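Long-range contacts in sugar-binding transport ATP-binding protein (Pyrococcus horikoshii, PDB 1V43), which binds ATP and, as the ATPase subunit of an ABC-type sugar transporter, probably hydrolyses it to drive sugar uptake: residues V10-E15 / I68-R73; V6-E11 / E159-L164. All blocks are in the same frame, centred on the assembly; numbering follows the deposited sequence.

Contact 1 (V10-E15 / I68-R73)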
ATOM      1  N   VAL A  10       3.001  -4.954 -33.114  1.00 36.92           N
ATOM      2  CA  VAL A  10       1.726  -4.635 -33.744  1.00 29.82           C
ATOM      3  C   VAL A  10       0.936  -3.475 -33.120  1.00 30.06           C
ATOM      4  O   VAL A  10       0.521  -3.517 -31.952  1.00 24.75           O
ATOM      5  CB  VAL A  10       0.830  -5.901 -33.772  1.00 31.48           C
ATOM      6  CG1 VAL A  10      -0.517  -5.587 -34.379  1.00 31.36           C
ATOM      7  CG2 VAL A  10       1.526  -6.999 -34.553  1.00 31.54           C
ATOM      8  N   GLU A  11       0.724  -2.434 -33.914  1.00 25.20           N
ATOM      9  CA  GLU A  11      -0.036  -1.290 -33.445  1.00 21.95           C
ATOM     10  C   GLU A  11      -1.505  -1.687 -33.354  1.00 22.42           C
ATOM     11  O   GLU A  11      -2.017  -2.364 -34.242  1.00 23.14           O
ATOM     12  CB  GLU A  11       0.107  -0.111 -34.409  1.00 22.58           C
ATOM     13  CG  GLU A  11      -0.814   1.028 -34.069  1.00 22.71           C
ATOM     14  CD  GLU A  11      -0.555   2.244 -34.927  1.00 29.83           C
ATOM     15  OE1 GLU A  11       0.563   2.789 -34.828  1.00 26.53           O
ATOM     16  OE2 GLU A  11      -1.463   2.644 -35.696  1.00 22.03           O
ATOM     17  N   VAL A  12      -2.172  -1.269 -32.278  1.00 22.32           N
ATOM     18  CA  VAL A  12      -3.582  -1.573 -32.072  1.00 23.74           C
ATOM     19  C   VAL A  12      -4.424  -0.297 -32.017  1.00 23.49           C
ATOM     20  O   VAL A  12      -4.138   0.622 -31.237  1.00 22.95           O
ATOM     21  CB  VAL A  12      -3.799  -2.361 -30.755  1.00 24.35           C
ATOM     22  CG1 VAL A  12      -5.288  -2.583 -30.519  1.00 20.93           C
ATOM     23  CG2 VAL A  12      -3.101  -3.697 -30.841  1.00 22.80           C
ATOM     24  N   LYS A  13      -5.459  -0.245 -32.848  1.00 24.62           N
ATOM     25  CA  LYS A  13      -6.351   0.920 -32.889  1.00 24.56           C
ATOM     26  C   LYS A  13      -7.750   0.560 -32.438  1.00 28.61           C
ATOM     27  O   LYS A  13      -8.333  -0.410 -32.920  1.00 26.44           O
ATOM     28  CB  LYS A  13      -6.494   1.474 -34.307  1.00 24.41           C
ATOM     29  CG  LYS A  13      -5.280   2.064 -34.973  1.00 26.90           C
ATOM     30  CD  LYS A  13      -5.698   2.485 -36.378  1.00 34.01           C
ATOM     31  CE  LYS A  13      -4.526   2.837 -37.267  1.00 21.01           C
ATOM     32  NZ  LYS A  13      -3.638   1.672 -37.444  1.00 27.79           N
ATOM     33  N   LEU A  14      -8.293   1.339 -31.517  1.00 25.23           N
ATOM     34  CA  LEU A  14      -9.663   1.117 -31.083  1.00 27.58           C
ATOM     35  C   LEU A  14     -10.388   2.361 -31.624  1.00 27.05           C
ATOM     36  O   LEU A  14     -10.036   3.481 -31.269  1.00 25.71           O
ATOM     37  CB  LEU A  14      -9.736   1.041 -29.552  1.00 25.73           C
ATOM     38  CG  LEU A  14      -8.823   0.036 -28.818  1.00 22.82           C
ATOM     39  CD1 LEU A  14      -9.140   0.101 -27.314  1.00 21.97           C
ATOM     40  CD2 LEU A  14      -9.041  -1.384 -29.330  1.00 14.53           C
ATOM     41  N   GLU A  15     -11.378   2.169 -32.496  1.00 28.05           N
ATOM     42  CA  GLU A  15     -12.084   3.317 -33.088  1.00 32.77           C
ATOM     43  C   GLU A  15     -13.511   3.437 -32.657  1.00 32.11           C
ATOM     44  O   GLU A  15     -14.304   2.525 -32.891  1.00 33.92           O
ATOM     45  CB  GLU A  15     -12.125   3.251 -34.610  1.00 39.21           C
ATOM     46  CG  GLU A  15     -10.821   3.139 -35.331  1.00 41.87           C
ATOM     47  CD  GLU A  15     -10.963   3.576 -36.785  1.00 46.90           C
ATOM     48  OE1 GLU A  15     -12.002   3.273 -37.423  1.00 39.45           O
ATOM     49  OE2 GLU A  15     -10.027   4.221 -37.285  1.00 41.77           O
ATOM     50  N   ILE A  68     -11.934  -2.402 -34.238  1.00 29.69           N
ATOM     51  CA  ILE A  68     -10.660  -2.716 -33.586  1.00 28.22           C
ATOM     52  C   ILE A  68      -9.689  -3.207 -34.659  1.00 28.67           C
ATOM     53  O   ILE A  68      -9.964  -4.198 -35.342  1.00 27.50           O
ATOM     54  CB  ILE A  68     -10.815  -3.844 -32.533  1.00 25.52           C
ATOM     55  CG1 ILE A  68     -11.776  -3.412 -31.425  1.00 23.26           C
ATOM     56  CG2 ILE A  68      -9.461  -4.199 -31.956  1.00 29.35           C
ATOM     57  CD1 ILE A  68     -12.184  -4.564 -30.491  1.00 20.19           C
ATOM     58  N   TYR A  69      -8.567  -2.516 -34.825  1.00 24.77           N
ATOM     59  CA  TYR A  69      -7.574  -2.930 -35.811  1.00 22.60           C
ATOM     60  C   TYR A  69      -6.299  -3.439 -35.127  1.00 23.29           C
ATOM     61  O   TYR A  69      -5.957  -2.991 -34.041  1.00 25.02           O
ATOM     62  CB  TYR A  69      -7.159  -1.764 -36.724  1.00 24.01           C
ATOM     63  CG  TYR A  69      -8.175  -1.256 -37.725  1.00 25.35           C
ATOM     64  CD1 TYR A  69      -8.967  -0.138 -37.443  1.00 28.66           C
ATOM     65  CD2 TYR A  69      -8.304  -1.856 -38.977  1.00 21.60           C
ATOM     66  CE1 TYR A  69      -9.853   0.370 -38.378  1.00 28.17           C
ATOM     67  CE2 TYR A  69      -9.192  -1.357 -39.926  1.00 33.18           C
ATOM     68  CZ  TYR A  69      -9.960  -0.244 -39.621  1.00 31.48           C
ATOM     69  OH  TYR A  69     -10.831   0.253 -40.563  1.00 40.67           O
ATOM     70  N   PHE A  70      -5.643  -4.405 -35.766  1.00 24.11           N
ATOM     71  CA  PHE A  70      -4.345  -4.948 -35.343  1.00 26.57           C
ATOM     72  C   PHE A  70      -3.602  -4.712 -36.643  1.00 28.56           C
ATOM     73  O   PHE A  70      -3.929  -5.335 -37.644  1.00 25.85           O
ATOM     74  CB  PHE A  70      -4.391  -6.457 -35.075  1.00 21.91           C
ATOM     75  CG  PHE A  70      -4.916  -6.826 -33.717  1.00 22.31           C
ATOM     76  CD1 PHE A  70      -4.844  -8.148 -33.274  1.00 19.01           C
ATOM     77  CD2 PHE A  70      -5.500  -5.860 -32.881  1.00 19.22           C
ATOM     78  CE1 PHE A  70      -5.344  -8.508 -32.026  1.00 17.34           C
ATOM     79  CE2 PHE A  70      -6.005  -6.210 -31.630  1.00 16.82           C
ATOM     80  CZ  PHE A  70      -5.926  -7.535 -31.199  1.00 17.15           C
ATOM     81  N   GLY A  71      -2.624  -3.815 -36.644  1.00 28.21           N
ATOM     82  CA  GLY A  71      -1.948  -3.517 -37.888  1.00 32.60           C
ATOM     83  C   GLY A  71      -3.025  -2.945 -38.799  1.00 32.97           C
ATOM     84  O   GLY A  71      -3.826  -2.132 -38.357  1.00 32.01           O
ATOM     85  N   ASP A  72      -3.075  -3.383 -40.054  1.00 33.38           N
ATOM     86  CA  ASP A  72      -4.092  -2.893 -40.978  1.00 38.95           C
ATOM     87  C   ASP A  72      -5.319  -3.785 -40.989  1.00 40.52           C
ATOM     88  O   ASP A  72      -6.308  -3.475 -41.646  1.00 46.25           O
ATOM     89  CB  ASP A  72      -3.540  -2.823 -42.400  1.00 45.29           C
ATOM     90  CG  ASP A  72      -2.451  -1.792 -42.546  1.00 52.29           C
ATOM     91  OD1 ASP A  72      -2.716  -0.617 -42.224  1.00 44.01           O
ATOM     92  OD2 ASP A  72      -1.336  -2.156 -42.987  1.00 63.28           O
ATOM     93  N   ARG A  73      -5.263  -4.892 -40.260  1.00 36.69           N
ATOM     94  CA  ARG A  73      -6.384  -5.819 -40.242  1.00 33.73           C
ATOM     95  C   ARG A  73      -7.506  -5.473 -39.261  1.00 32.22           C
ATOM     96  O   ARG A  73      -7.272  -5.244 -38.076  1.00 29.98           O
ATOM     97  CB  ARG A  73      -5.858  -7.233 -39.977  1.00 37.80           C
ATOM     98  CG  ARG A  73      -6.918  -8.312 -39.992  1.00 45.21           C
ATOM     99  CD  ARG A  73      -6.295  -9.708 -39.926  1.00 54.73           C
ATOM    100  NE  ARG A  73      -5.433  -9.879 -38.757  1.00 62.55           N
ATOM    101  CZ  ARG A  73      -5.249 -11.036 -38.126  1.00 63.95           C
ATOM    102  NH1 ARG A  73      -5.869 -12.131 -38.551  1.00 61.40           N
ATOM    103  NH2 ARG A  73      -4.452 -11.100 -37.067  1.00 66.29           N
TER
HETATM  104  O   HOH W   1      -3.668  -0.706 -35.875  1.00 25.11           O
HETATM  105  O   HOH W   2      -5.143   0.569 -39.714  1.00 36.70           O
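The Tyr69 ring meets the carboxylate of Glu15 at its edge: CE1 lies 3.7 Å from OE1, with the two planes 85° apart. A water sits over one face of this ring, offset toward the rim, and CB of Lys13 approaches obliquely. On the opposite sheet surface the Phe70 ring has CD2 3.8 Å from Val12 CG2, again obliquely. Both rings belong to an antiparallel ladder in the beta subdomain of an ABC nucleotide-binding domain, where strand 12-21 runs between strands 24-34 and 65-70. Lys13 and Tyr69 form the hydrogen-bonded pair, Tyr69 N giving its proton to Lys13 O at 2.8 Å and Lys13 N to Tyr69 O at 3.0 Å. Val12 and Phe70, like Leu14 and Ile68, form non-hydrogen-bonded pairs with their side chains side by side, facing helix 50-58 and Val162. An alanine in place of Val12 would lack both methyls, and would probably leave a gap beside CD2 and CE2 of Phe70 and lose the CG2 contact with Val162, holding the ring less firmly there. Beyond the ladder, a type II' turn from Phe70 to Arg73 carries Gly71 at positive phi. Lys13, bent at its last torsion (chi4 61°), reaches Glu11 OE2 with NZ at 3.0 Å, and two waters link NZ to Gly71 O. One of them also donates to Glu11 O, which accepts Gly71 N at 2.9 Å in a nearly straight bond.

Contact 2 (V6-E11 / E159-L164)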
ATOM      1  N   VAL A   6       9.326 -15.665 -34.048  1.00 65.04           N
ATOM      2  CA  VAL A   6       9.687 -14.375 -33.399  1.00 66.95           C
ATOM      3  C   VAL A   6       8.484 -13.430 -33.275  1.00 62.86           C
ATOM      4  O   VAL A   6       7.549 -13.478 -34.079  1.00 67.84           O
ATOM      5  CB  VAL A   6      10.840 -13.690 -34.167  1.00 65.56           C
ATOM      6  CG1 VAL A   6      11.114 -12.300 -33.603  1.00 71.98           C
ATOM      7  CG2 VAL A   6      12.093 -14.548 -34.055  1.00 62.18           C
ATOM      8  N   ILE A   7       8.526 -12.582 -32.249  1.00 56.80           N
ATOM      9  CA  ILE A   7       7.468 -11.623 -31.938  1.00 48.38           C
ATOM     10  C   ILE A   7       7.460 -10.375 -32.825  1.00 45.64           C
ATOM     11  O   ILE A   7       8.511  -9.830 -33.157  1.00 42.97           O
ATOM     12  CB  ILE A   7       7.589 -11.165 -30.467  1.00 52.26           C
ATOM     13  CG1 ILE A   7       7.629 -12.383 -29.544  1.00 43.99           C
ATOM     14  CG2 ILE A   7       6.431 -10.244 -30.102  1.00 45.38           C
ATOM     15  CD1 ILE A   7       6.360 -13.181 -29.553  1.00 50.61           C
ATOM     16  N   LYS A   8       6.266  -9.918 -33.189  1.00 42.79           N
ATOM     17  CA  LYS A   8       6.116  -8.725 -34.026  1.00 46.58           C
ATOM     18  C   LYS A   8       5.645  -7.554 -33.173  1.00 42.34           C
ATOM     19  O   LYS A   8       5.081  -7.759 -32.095  1.00 43.61           O
ATOM     20  CB  LYS A   8       5.063  -8.955 -35.109  1.00 51.10           C
ATOM     21  CG  LYS A   8       5.085 -10.323 -35.749  1.00 60.10           C
ATOM     22  CD  LYS A   8       3.859 -10.506 -36.628  1.00 62.02           C
ATOM     23  CE  LYS A   8       3.780 -11.913 -37.193  1.00 66.73           C
ATOM     24  NZ  LYS A   8       2.500 -12.113 -37.923  1.00 66.90           N
ATOM     25  N   MET A   9       5.886  -6.334 -33.645  1.00 36.52           N
ATOM     26  CA  MET A   9       5.418  -5.139 -32.942  1.00 36.87           C
ATOM     27  C   MET A   9       4.164  -4.698 -33.707  1.00 38.77           C
ATOM     28  O   MET A   9       4.248  -4.165 -34.812  1.00 33.58           O
ATOM     29  CB  MET A   9       6.485  -4.030 -32.944  1.00 31.63           C
ATOM     30  CG  MET A   9       7.759  -4.404 -32.169  1.00 37.20           C
ATOM     31  SD  MET A   9       8.983  -3.063 -31.946  1.00 47.39           S
ATOM     32  CE  MET A   9       9.954  -3.229 -33.465  1.00 43.64           C
ATOM     33  N   VAL A  10       3.001  -4.954 -33.114  1.00 36.92           N
ATOM     34  CA  VAL A  10       1.726  -4.635 -33.744  1.00 29.82           C
ATOM     35  C   VAL A  10       0.936  -3.475 -33.120  1.00 30.06           C
ATOM     36  O   VAL A  10       0.521  -3.517 -31.952  1.00 24.75           O
ATOM     37  CB  VAL A  10       0.830  -5.901 -33.772  1.00 31.48           C
ATOM     38  CG1 VAL A  10      -0.517  -5.587 -34.379  1.00 31.36           C
ATOM     39  CG2 VAL A  10       1.526  -6.999 -34.553  1.00 31.54           C
ATOM     40  N   GLU A  11       0.724  -2.434 -33.914  1.00 25.20           N
ATOM     41  CA  GLU A  11      -0.036  -1.290 -33.445  1.00 21.95           C
ATOM     42  C   GLU A  11      -1.505  -1.687 -33.354  1.00 22.42           C
ATOM     43  O   GLU A  11      -2.017  -2.364 -34.242  1.00 23.14           O
ATOM     44  CB  GLU A  11       0.107  -0.111 -34.409  1.00 22.58           C
ATOM     45  CG  GLU A  11      -0.814   1.028 -34.069  1.00 22.71           C
ATOM     46  CD  GLU A  11      -0.555   2.244 -34.927  1.00 29.83           C
ATOM     47  OE1 GLU A  11       0.563   2.789 -34.828  1.00 26.53           O
ATOM     48  OE2 GLU A  11      -1.463   2.644 -35.696  1.00 22.03           O
ATOM     49  N   GLU A 159       3.751 -16.797 -29.083  1.00 32.54           N
ATOM     50  CA  GLU A 159       4.249 -15.638 -29.816  1.00 37.94           C
ATOM     51  C   GLU A 159       3.067 -14.790 -30.319  1.00 36.57           C
ATOM     52  O   GLU A 159       2.900 -14.560 -31.516  1.00 39.60           O
ATOM     53  CB  GLU A 159       5.107 -16.098 -30.994  1.00 41.39           C
ATOM     54  CG  GLU A 159       6.185 -17.103 -30.618  1.00 53.16           C
ATOM     55  CD  GLU A 159       7.194 -17.316 -31.732  1.00 61.16           C
ATOM     56  OE1 GLU A 159       8.137 -16.503 -31.847  1.00 63.39           O
ATOM     57  OE2 GLU A 159       7.032 -18.288 -32.499  1.00 61.96           O
ATOM     58  N   PRO A 160       2.250 -14.291 -29.390  1.00 30.75           N
ATOM     59  CA  PRO A 160       1.087 -13.479 -29.744  1.00 28.59           C
ATOM     60  C   PRO A 160       1.499 -12.150 -30.345  1.00 29.03           C
ATOM     61  O   PRO A 160       2.596 -11.661 -30.072  1.00 26.70           O
ATOM     62  CB  PRO A 160       0.402 -13.296 -28.403  1.00 19.37           C
ATOM     63  CG  PRO A 160       1.586 -13.061 -27.502  1.00 22.31           C
ATOM     64  CD  PRO A 160       2.574 -14.139 -27.958  1.00 25.48           C
ATOM     65  N   ASP A 161       0.629 -11.576 -31.173  1.00 25.53           N
ATOM     66  CA  ASP A 161       0.902 -10.269 -31.758  1.00 26.95           C
ATOM     67  C   ASP A 161       0.494  -9.232 -30.726  1.00 24.14           C
ATOM     68  O   ASP A 161       0.946  -8.103 -30.760  1.00 21.47           O
ATOM     69  CB  ASP A 161       0.098 -10.044 -33.042  1.00 36.68           C
ATOM     70  CG  ASP A 161       0.614 -10.872 -34.202  1.00 40.70           C
ATOM     71  OD1 ASP A 161       1.843 -11.080 -34.273  1.00 40.59           O
ATOM     72  OD2 ASP A 161      -0.199 -11.305 -35.046  1.00 47.14           O
ATOM     73  N   VAL A 162      -0.373  -9.633 -29.805  1.00 22.88           N
ATOM     74  CA  VAL A 162      -0.845  -8.747 -28.756  1.00 17.29           C
ATOM     75  C   VAL A 162      -0.996  -9.551 -27.469  1.00 23.98           C
ATOM     76  O   VAL A 162      -1.640 -10.610 -27.444  1.00 21.57           O
ATOM     77  CB  VAL A 162      -2.207  -8.107 -29.128  1.00 23.70           C
ATOM     78  CG1 VAL A 162      -2.646  -7.168 -28.027  1.00 23.37           C
ATOM     79  CG2 VAL A 162      -2.088  -7.331 -30.452  1.00 18.67           C
ATOM     80  N   LEU A 163      -0.381  -9.048 -26.407  1.00 23.62           N
ATOM     81  CA  LEU A 163      -0.409  -9.699 -25.107  1.00 22.24           C
ATOM     82  C   LEU A 163      -1.417  -8.945 -24.251  1.00 19.08           C
ATOM     83  O   LEU A 163      -1.360  -7.722 -24.150  1.00 20.72           O
ATOM     84  CB  LEU A 163       0.988  -9.647 -24.490  1.00 21.19           C
ATOM     85  CG  LEU A 163       1.203 -10.356 -23.158  1.00 29.49           C
ATOM     86  CD1 LEU A 163       0.826 -11.825 -23.310  1.00 24.84           C
ATOM     87  CD2 LEU A 163       2.669 -10.224 -22.739  1.00 29.79           C
ATOM     88  N   LEU A 164      -2.344  -9.678 -23.656  1.00 20.57           N
ATOM     89  CA  LEU A 164      -3.391  -9.069 -22.861  1.00 21.79           C
ATOM     90  C   LEU A 164      -3.361  -9.613 -21.443  1.00 24.94           C
ATOM     91  O   LEU A 164      -3.356 -10.829 -21.239  1.00 20.09           O
ATOM     92  CB  LEU A 164      -4.767  -9.364 -23.489  1.00 22.68           C
ATOM     93  CG  LEU A 164      -4.978  -9.033 -24.968  1.00 24.91           C
ATOM     94  CD1 LEU A 164      -6.352  -9.527 -25.409  1.00 21.72           C
ATOM     95  CD2 LEU A 164      -4.848  -7.521 -25.192  1.00 28.32           C
TER
HETATM   96  O   HOH W   3       3.100  -6.874 -30.783  1.00 24.25           O
HETATM   97  O   HOH W   4       4.056 -11.662 -33.129  1.00 35.61           O
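Val6 N donates to Glu159 OE1 at 2.6 Å, meeting the oxygen on its syn side and 25° out of the carboxylate plane, although Val6 is poorly ordered and the exact length deserves caution. The other oxygen, OE2, forms a salt bridge with Arg121, so each carboxylate oxygen has its own partner. Asp161 offers the next polar centre. Its OD1 accepts a proton from a water at 2.6 Å, and that water in turn accepts Lys8 N at 2.8 Å. The salt bridge from Lys8 NZ to OD1 is long, 3.8 Å; the extended lysine chain crosses the carboxylate obliquely, and its CD comes nearer to OD1, at 3.2 Å. A second water accepts Val10 N and donates to the carbonyls of Lys8 and Asp161, joining the two backbones where no direct bond does. These exchanges take place at the entrance to strand 162-166, part of the mixed, mainly parallel sheet of the P-loop NTPase core and, as in other ABC ATPases, probably the Walker B strand. Glu159, with phi 58°, brings the chain out of the preceding helix toward it. Further out the contact is apolar. The chi2 torsion of Ile7 (-65°) brings CD1 to 3.5 Å from CB of Glu159; its still shorter approach to CA is doubtful. Pro160 CD lies 4.2 Å from Ile7 CD1. Nearer strand 12-21, Val10 CG2 rests 3.7 Å from Asp161 CB.

Contacts 1 and 2 start from the same N-terminal run and share Val10 and Glu11, their centres about 12 Å apart. Along the chain, residues 6-11 lead into strand 12-21, strand 65-70 follows, and residues 159-164 come last. Contact 1 belongs to the antiparallel sheet, contact 2 to the start of strand 162-166, an inner strand of the mixed sheet. The two meet directly at Val162, whose CG2 packs on both Val12 and Phe70. Helix 50-58, which starts at the ATP-binding Lys50, touches Leu14, Ile68 and Phe70 of contact 1 and Leu164 of contact 2. One short N-terminal segment thus spans both sheets of the nucleotide-binding domain, illustrating how sequence-distant parts build one domain.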